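Local coordinates for jacalin-type lectin domain-containing protein (Musa acuminata, PDB 7KMU) that probably binds mannose-type sugars as a jacalin-related banana lectin with mitogenic and antiviral activity, at residues B[42-45]-B[50-53]; B[81-86]-B[129-134]; B[92-95]-B[100-103]. All coordinates share one frame; numbering follows the deposited sequence. Where two conformers were deposited one is given.

In the fold
All three contacts lie in one jacalin-like domain built as a three-sheet prism of antiparallel strands. Contacts 1 and 3 are hairpins at the edges of two different sheets, both partly buried, and both held by backbone bonds with threonines on one face and an aromatic residue on the other. They differ in how the threonines meet: directly in contact 1, through a water in contact 3. Contact 2 is a surface contact without any hydrogen bond between its segments, joining the 83-86 turn to residues 129-133 by aromatic and aliphatic touch. It shares a sheet with contact 3, since strands 73-83 and 86-96 are neighbours; its centre lies about 25 Å from that of contact 1.

Contact 1. Residues B[42-45]-B[50-53]; sequences ITFT and TETQ. With EDO (1,2-ethanediol), chain F.
I42-T45 and T50-Q53 are paired arms of a β-hairpin, strands 37-46 and 49-56, at the edge of a four-stranded antiparallel sheet; their local axes run at 157° to each other. I42 and Q53 form one hydrogen-bonded pair, F44 and E51 the other. In the second, E51 N gives to F44 O at 2.9 Å and F44 N to E51 O at 3.0 Å. The non-hydrogen-bonded pairs put two threonine couples on the opposite face. T43 OG1 meets T52 OG1 at 2.8 Å, with the donor undecided, and T50 OG1 lies 2.7 Å from T45 OG1, a bond whose proton also has another acceptor within reach. T45 OG1 is bonded to D27 of strand 25-33 as well, while T43 OG1 lies 2.7 Å from O1 of an ethanediol. Between the couples the methyls T43 CG2 and T50 CG2 touch. On the face of F44 and E51, F44 CG stands between its backbone N and carbonyl carbon (chi1 60°), which sets the ring alongside the E51 side chain: F44 CZ is 3.5 Å from E51 CG, and ring and carboxylate planes differ by only 17°. Q53 CG comes to the ring edge, and Q53 NE2 reaches E51 OE1 at 3.2 Å. Hydroxyl pairing, less certain at T45-T50 than at T43-T52, thus adds to the backbone ladder, while aliphatic carbons of E51 and Q53 pack against the phenyl ring.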
loop_
_atom_site.group_PDB
_atom_site.type_symbol
_atom_site.label_atom_id
_atom_site.label_comp_id
_atom_site.label_asym_id
_atom_site.label_seq_id
_atom_site.Cartn_x
_atom_site.Cartn_y
_atom_site.Cartn_z
ATOM N N ILE B 42 -6.595 -2.220 -19.513
ATOM C CA ILE B 42 -7.607 -2.869 -18.684
ATOM C C ILE B 42 -8.939 -2.864 -19.399
ATOM O O ILE B 42 -9.345 -1.826 -19.931
ATOM C CB ILE B 42 -7.757 -2.198 -17.274
ATOM C CG1 ILE B 42 -6.402 -1.995 -16.551
ATOM C CG2 ILE B 42 -8.719 -2.972 -16.380
ATOM C CD1 ILE B 42 -5.848 -0.565 -16.673
ATOM N N THR B 43 -9.608 -4.018 -19.412
ATOM C CA THR B 43 -10.976 -4.129 -19.904
ATOM C C THR B 43 -11.816 -4.310 -18.642
ATOM O O THR B 43 -11.558 -5.207 -17.826
ATOM C CB THR B 43 -11.145 -5.271 -20.905
ATOM O OG1 THR B 43 -10.394 -4.958 -22.073
ATOM C CG2 THR B 43 -12.617 -5.474 -21.311
ATOM N N PHE B 44 -12.798 -3.432 -18.452
ATOM C CA PHE B 44 -13.605 -3.438 -17.255
ATOM C C PHE B 44 -15.045 -3.080 -17.544
ATOM O O PHE B 44 -15.333 -2.447 -18.562
ATOM C CB PHE B 44 -13.004 -2.463 -16.226
ATOM C CG PHE B 44 -12.939 -1.039 -16.712
ATOM C CD1 PHE B 44 -11.843 -0.583 -17.437
ATOM C CD2 PHE B 44 -13.967 -0.141 -16.430
ATOM C CE1 PHE B 44 -11.793 0.732 -17.908
ATOM C CE2 PHE B 44 -13.918 1.171 -16.904
ATOM C CZ PHE B 44 -12.817 1.608 -17.609
ATOM N N THR B 45 -15.926 -3.423 -16.601
ATOM C CA THR B 45 -17.362 -3.194 -16.715
ATOM C C THR B 45 -17.870 -2.327 -15.575
ATOM O O THR B 45 -17.516 -2.540 -14.411
ATOM C CB THR B 45 -18.091 -4.528 -16.809
ATOM O OG1 THR B 45 -17.613 -5.232 -17.958
ATOM C CG2 THR B 45 -19.618 -4.351 -16.943
ATOM N N THR B 50 -18.932 -2.159 -20.980
ATOM C CA THR B 50 -17.599 -2.761 -20.928
ATOM C C THR B 50 -16.703 -1.950 -21.852
ATOM O O THR B 50 -17.053 -1.704 -23.018
ATOM C CB THR B 50 -17.645 -4.239 -21.334
ATOM O OG1 THR B 50 -18.546 -4.943 -20.482
ATOM C CG2 THR B 50 -16.270 -4.905 -21.276
ATOM N N GLU B 51 -15.559 -1.499 -21.338
ATOM C CA GLU B 51 -14.645 -0.731 -22.170
ATOM C C GLU B 51 -13.210 -1.126 -21.915
ATOM O O GLU B 51 -12.926 -1.753 -20.900
ATOM C CB GLU B 51 -14.863 0.773 -22.023
ATOM C CG GLU B 51 -14.559 1.360 -20.661
ATOM C CD GLU B 51 -14.987 2.807 -20.523
ATOM O OE1 GLU B 51 -14.429 3.668 -21.242
ATOM O OE2 GLU B 51 -15.889 3.080 -19.698
ATOM N N THR B 52 -12.330 -0.769 -22.853
ATOM C CA THR B 52 -10.904 -1.056 -22.804
ATOM C C THR B 52 -10.150 0.247 -22.803
ATOM O O THR B 52 -10.396 1.125 -23.640
ATOM C CB THR B 52 -10.492 -1.960 -23.985
ATOM O OG1 THR B 52 -11.269 -3.154 -23.966
ATOM C CG2 THR B 52 -9.027 -2.338 -23.948
ATOM N N GLN B 53 -9.241 0.398 -21.835
ATOM C CA GLN B 53 -8.417 1.584 -21.767
ATOM C C GLN B 53 -6.962 1.167 -21.732
ATOM O O GLN B 53 -6.597 0.308 -20.921
ATOM C CB GLN B 53 -8.753 2.433 -20.540
ATOM C CG GLN B 53 -10.134 3.089 -20.575
ATOM C CD GLN B 53 -10.240 4.272 -21.525
ATOM O OE1 GLN B 53 -9.246 4.811 -22.038
ATOM N NE2 GLN B 53 -11.465 4.714 -21.773
HETATM C C1 EDO F . -7.195 -6.012 -21.447
HETATM O O1 EDO F . -7.748 -5.139 -22.389
HETATM C C2 EDO F . -6.750 -7.289 -22.185
HETATM O O2 EDO F . -7.877 -8.013 -22.669
#

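Contact 2. Residues B[81-86]-B[129-134]; sequences VDYFGL and GSFIDA. With EDO (1,2-ethanediol), chain E.
The backbones of Y83-L86 and F131-D133 stay well apart, L86 CA and D133 CA being nearest at 8.3 Å, and the first of them folds into a type I' turn closed by paired backbone bonds between Y83 and L86. Side chains span the gap. Y83 turns a ring edge to the face of F131 in a T-shaped pair, centroids 5.7 Å apart and planes at 85°. With CG anti to the backbone N (chi1 -172°), the Y83 ring is carried across to F131, where Y83 CE2 meets F131 CE2 at 4.1 Å. From the turn's other end, L86 CD1 comes to the edge of the F131 ring, 4.0 Å from F131 CE2. Both rings have a neighbour of their own segment over one face: F84 CD2 lies over the centre of the Y83 ring, S130 CB over that of F131. Y83 OH bonds to D35, and the Y83 ring makes a further edge-to-face pair with Y107. Residues G129 to D133 have the GXXXD sequence of mannose-binding jacalin-related lectins, which in relatives holds the sugar. An ethanediol, probably from the crystallisation liquor, occupies it, perhaps much as sugar hydroxyls would. D133 takes both its hydroxyls, OD1 from O1 at 2.7 Å and OD2 from O2 at 2.8 Å, and F131 N gives to the same O1 at 2.9 Å in a nearly straight bond. L86 CD1 also reaches the diol carbon C1, which brings L86 of the turn beside the diol. D133 and A134 both face R127 in a classic β bulge.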
loop_
_atom_site.group_PDB
_atom_site.type_symbol
_atom_site.label_atom_id
_atom_site.label_comp_id
_atom_site.label_asym_id
_atom_site.label_seq_id
_atom_site.Cartn_x
_atom_site.Cartn_y
_atom_site.Cartn_z
ATOM N N VAL B 81 12.063 2.047 -10.554
ATOM C CA VAL B 81 13.434 1.932 -11.033
ATOM C C VAL B 81 13.938 3.135 -11.775
ATOM O O VAL B 81 13.151 3.970 -12.244
ATOM C CB VAL B 81 13.577 0.682 -11.966
ATOM C CG1 VAL B 81 12.953 -0.559 -11.339
ATOM C CG2 VAL B 81 12.989 0.931 -13.366
ATOM N N ASP B 82 15.274 3.186 -11.928
ATOM C CA ASP B 82 15.927 4.209 -12.733
ATOM C C ASP B 82 16.158 3.563 -14.102
ATOM O O ASP B 82 16.795 2.507 -14.183
ATOM C CB ASP B 82 17.258 4.654 -12.108
ATOM C CG ASP B 82 17.908 5.789 -12.873
ATOM O OD1 ASP B 82 18.577 5.511 -13.892
ATOM O OD2 ASP B 82 17.734 6.955 -12.464
ATOM N N TYR B 83 15.586 4.147 -15.168
ATOM C CA TYR B 83 15.722 3.621 -16.520
ATOM C C TYR B 83 16.219 4.765 -17.385
ATOM O O TYR B 83 15.442 5.655 -17.734
ATOM C CB TYR B 83 14.376 3.094 -17.036
ATOM C CG TYR B 83 14.463 2.367 -18.357
ATOM C CD1 TYR B 83 15.202 1.193 -18.481
ATOM C CD2 TYR B 83 13.751 2.814 -19.469
ATOM C CE1 TYR B 83 15.249 0.491 -19.681
ATOM C CE2 TYR B 83 13.799 2.124 -20.680
ATOM C CZ TYR B 83 14.551 0.962 -20.780
ATOM O OH TYR B 83 14.602 0.267 -21.965
ATOM N N PHE B 84 17.538 4.776 -17.672
ATOM C CA PHE B 84 18.179 5.874 -18.420
ATOM C C PHE B 84 17.872 7.253 -17.789
ATOM O O PHE B 84 17.568 8.211 -18.499
ATOM C CB PHE B 84 17.801 5.835 -19.921
ATOM C CG PHE B 84 18.296 4.619 -20.658
ATOM C CD1 PHE B 84 19.602 4.562 -21.141
ATOM C CD2 PHE B 84 17.463 3.528 -20.873
ATOM C CE1 PHE B 84 20.063 3.432 -21.824
ATOM C CE2 PHE B 84 17.926 2.397 -21.555
ATOM C CZ PHE B 84 19.222 2.361 -22.032
ATOM N N GLY B 85 17.907 7.336 -16.463
ATOM C CA GLY B 85 17.607 8.599 -15.794
ATOM C C GLY B 85 16.141 8.878 -15.496
ATOM O O GLY B 85 15.859 9.748 -14.670
ATOM N N LEU B 86 15.189 8.174 -16.164
ATOM C CA LEU B 86 13.760 8.309 -15.845
ATOM C C LEU B 86 13.484 7.462 -14.606
ATOM O O LEU B 86 14.159 6.453 -14.410
ATOM C CB LEU B 86 12.862 7.758 -16.980
ATOM C CG LEU B 86 12.909 8.451 -18.344
ATOM C CD1 LEU B 86 12.067 7.698 -19.340
ATOM C CD2 LEU B 86 12.440 9.887 -18.253
ATOM N N GLY B 129 3.613 7.803 -20.225
ATOM C CA GLY B 129 4.060 8.522 -21.415
ATOM C C GLY B 129 4.494 7.455 -22.399
ATOM O O GLY B 129 3.651 6.708 -22.905
ATOM N N SER B 130 5.817 7.298 -22.590
ATOM C CA SER B 130 6.339 6.189 -23.390
ATOM C C SER B 130 6.133 4.889 -22.601
ATOM O O SER B 130 5.960 3.814 -23.186
ATOM C CB SER B 130 7.839 6.345 -23.605
ATOM O OG SER B 130 8.146 7.664 -24.027
ATOM N N PHE B 131 6.203 5.000 -21.258
ATOM C CA PHE B 131 6.107 3.849 -20.355
ATOM C C PHE B 131 5.145 4.123 -19.214
ATOM O O PHE B 131 4.514 5.184 -19.180
ATOM C CB PHE B 131 7.507 3.530 -19.780
ATOM C CG PHE B 131 8.635 3.631 -20.782
ATOM C CD1 PHE B 131 8.654 2.829 -21.919
ATOM C CD2 PHE B 131 9.667 4.539 -20.597
ATOM C CE1 PHE B 131 9.679 2.950 -22.865
ATOM C CE2 PHE B 131 10.706 4.644 -21.540
ATOM C CZ PHE B 131 10.687 3.865 -22.673
ATOM N N ILE B 132 5.059 3.178 -18.251
ATOM C CA ILE B 132 4.259 3.419 -17.057
ATOM C C ILE B 132 5.168 4.079 -16.020
ATOM O O ILE B 132 5.989 3.408 -15.392
ATOM C CB ILE B 132 3.587 2.131 -16.516
ATOM C CG1 ILE B 132 2.622 1.524 -17.559
ATOM C CG2 ILE B 132 2.864 2.397 -15.172
ATOM C CD1 ILE B 132 1.428 2.493 -18.032
ATOM N N ASP B 133 5.043 5.411 -15.858
ATOM C CA ASP B 133 5.849 6.162 -14.896
ATOM C C ASP B 133 5.449 5.845 -13.467
ATOM O O ASP B 133 6.303 5.806 -12.581
ATOM C CB ASP B 133 5.649 7.673 -15.120
ATOM C CG ASP B 133 6.159 8.130 -16.474
ATOM O OD1 ASP B 133 5.465 7.877 -17.485
ATOM O OD2 ASP B 133 7.263 8.710 -16.522
ATOM N N ALA B 134 4.134 5.703 -13.227
ATOM C CA ALA B 134 3.614 5.508 -11.874
ATOM C C ALA B 134 2.294 4.777 -11.901
ATOM O O ALA B 134 1.566 4.822 -12.906
ATOM C CB ALA B 134 3.438 6.858 -11.189
HETATM C C1 EDO E . 8.140 7.884 -19.706
HETATM O O1 EDO E . 6.778 7.459 -19.800
HETATM C C2 EDO E . 8.287 9.406 -19.950
HETATM O O2 EDO E . 7.685 10.149 -18.907
#

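Contact 3. Residues B[92-95]-B[100-103]; sequences LTLT and TFGP
A chi1 of -59° turns T93 OG1 anti to its carbonyl carbon and places it beside P103, 3.1 Å from P103 CA; F101, which shares a face of the sheet with L94 as its hydrogen-bonded partner, has CG opposite the backbone N and beside the carbonyl carbon (chi1 -180°). There L94 CD1 approaches the ring edge, 4.3 Å from F101 CD2; V29, I31, H63 and I65 of other strands also touch the F101 side chain, and F104 makes an edge-to-face pair with its ring. Two backbone bonds join the same residues: F101 N to L94 O at 2.8 Å, nearly linear with the carbonyl, and L94 N to F101 O at 2.9 Å. T93 CG2 touches T100 CG2 at 3.6 Å. On the face of T95 and T100, a single water spans T95 OG1 and T100 OG1, which are too far apart to bond directly. G102 has a positive phi of 113° and precedes a cis peptide to P103. P103 CA then approaches L92 O in a C-H...O contact, and L92 bonds onward to F104. Strands 86-96 and 100-104 thus form an edge hairpin, with apolar L94 and F101 on one face and T95 and T100 on the other, in one of the three four-stranded sheets of the β-prism fold of jacalin-type lectins.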
loop_
_atom_site.group_PDB
_atom_site.type_symbol
_atom_site.label_atom_id
_atom_site.label_comp_id
_atom_site.label_asym_id
_atom_site.label_seq_id
_atom_site.Cartn_x
_atom_site.Cartn_y
_atom_site.Cartn_z
ATOM N N LEU B 92 6.310 -5.509 -12.387
ATOM C CA LEU B 92 4.956 -5.489 -11.873
ATOM C C LEU B 92 4.360 -6.895 -11.855
ATOM O O LEU B 92 4.551 -7.666 -12.798
ATOM C CB LEU B 92 4.083 -4.556 -12.748
ATOM C CG LEU B 92 2.708 -4.167 -12.195
ATOM C CD1 LEU B 92 2.830 -3.373 -10.869
ATOM C CD2 LEU B 92 1.937 -3.333 -13.231
ATOM N N THR B 93 3.600 -7.193 -10.794
ATOM C CA THR B 93 2.869 -8.437 -10.614
ATOM C C THR B 93 1.494 -8.097 -10.066
ATOM O O THR B 93 1.363 -7.185 -9.225
ATOM C CB THR B 93 3.584 -9.345 -9.579
ATOM O OG1 THR B 93 4.922 -9.649 -9.993
ATOM C CG2 THR B 93 2.841 -10.671 -9.329
ATOM N N LEU B 94 0.474 -8.835 -10.520
ATOM C CA LEU B 94 -0.874 -8.774 -9.946
ATOM C C LEU B 94 -1.189 -10.170 -9.463
ATOM O O LEU B 94 -0.980 -11.133 -10.218
ATOM C CB LEU B 94 -1.963 -8.306 -10.931
ATOM C CG LEU B 94 -1.789 -6.913 -11.530
ATOM C CD1 LEU B 94 -2.883 -6.625 -12.548
ATOM C CD2 LEU B 94 -1.813 -5.828 -10.439
ATOM N N THR B 95 -1.674 -10.303 -8.221
ATOM C CA THR B 95 -2.030 -11.617 -7.698
ATOM C C THR B 95 -3.510 -11.636 -7.407
ATOM O O THR B 95 -4.043 -10.679 -6.838
ATOM C CB THR B 95 -1.213 -11.967 -6.448
ATOM O OG1 THR B 95 0.189 -11.835 -6.732
ATOM C CG2 THR B 95 -1.501 -13.394 -5.941
ATOM N N THR B 100 -1.221 -16.023 -10.058
ATOM C CA THR B 100 -0.233 -14.945 -10.063
ATOM C C THR B 100 0.000 -14.548 -11.514
ATOM O O THR B 100 0.310 -15.403 -12.344
ATOM C CB THR B 100 1.073 -15.359 -9.382
ATOM O OG1 THR B 100 0.780 -15.701 -8.023
ATOM C CG2 THR B 100 2.124 -14.246 -9.422
ATOM N N PHE B 101 -0.170 -13.263 -11.819
ATOM C CA PHE B 101 0.030 -12.684 -13.147
ATOM C C PHE B 101 1.321 -11.886 -13.090
ATOM O O PHE B 101 1.387 -10.787 -12.523
ATOM C CB PHE B 101 -1.189 -11.816 -13.538
ATOM C CG PHE B 101 -1.135 -11.146 -14.892
ATOM C CD1 PHE B 101 -0.928 -11.891 -16.050
ATOM C CD2 PHE B 101 -1.388 -9.784 -15.020
ATOM C CE1 PHE B 101 -0.926 -11.279 -17.308
ATOM C CE2 PHE B 101 -1.408 -9.173 -16.283
ATOM C CZ PHE B 101 -1.152 -9.922 -17.417
ATOM N N GLY B 102 2.371 -12.481 -13.620
ATOM C CA GLY B 102 3.697 -11.905 -13.563
ATOM C C GLY B 102 4.636 -12.731 -12.703
ATOM O O GLY B 102 4.334 -13.883 -12.379
ATOM N N PRO B 103 5.798 -12.181 -12.332
ATOM C CA PRO B 103 6.264 -10.809 -12.591
ATOM C C PRO B 103 6.637 -10.538 -14.037
ATOM O O PRO B 103 7.103 -11.428 -14.753
ATOM C CB PRO B 103 7.498 -10.679 -11.679
ATOM C CG PRO B 103 8.017 -12.099 -11.577
ATOM C CD PRO B 103 6.776 -12.944 -11.524
HETATM O O HOH W 1 1.815 -13.894 -6.080
#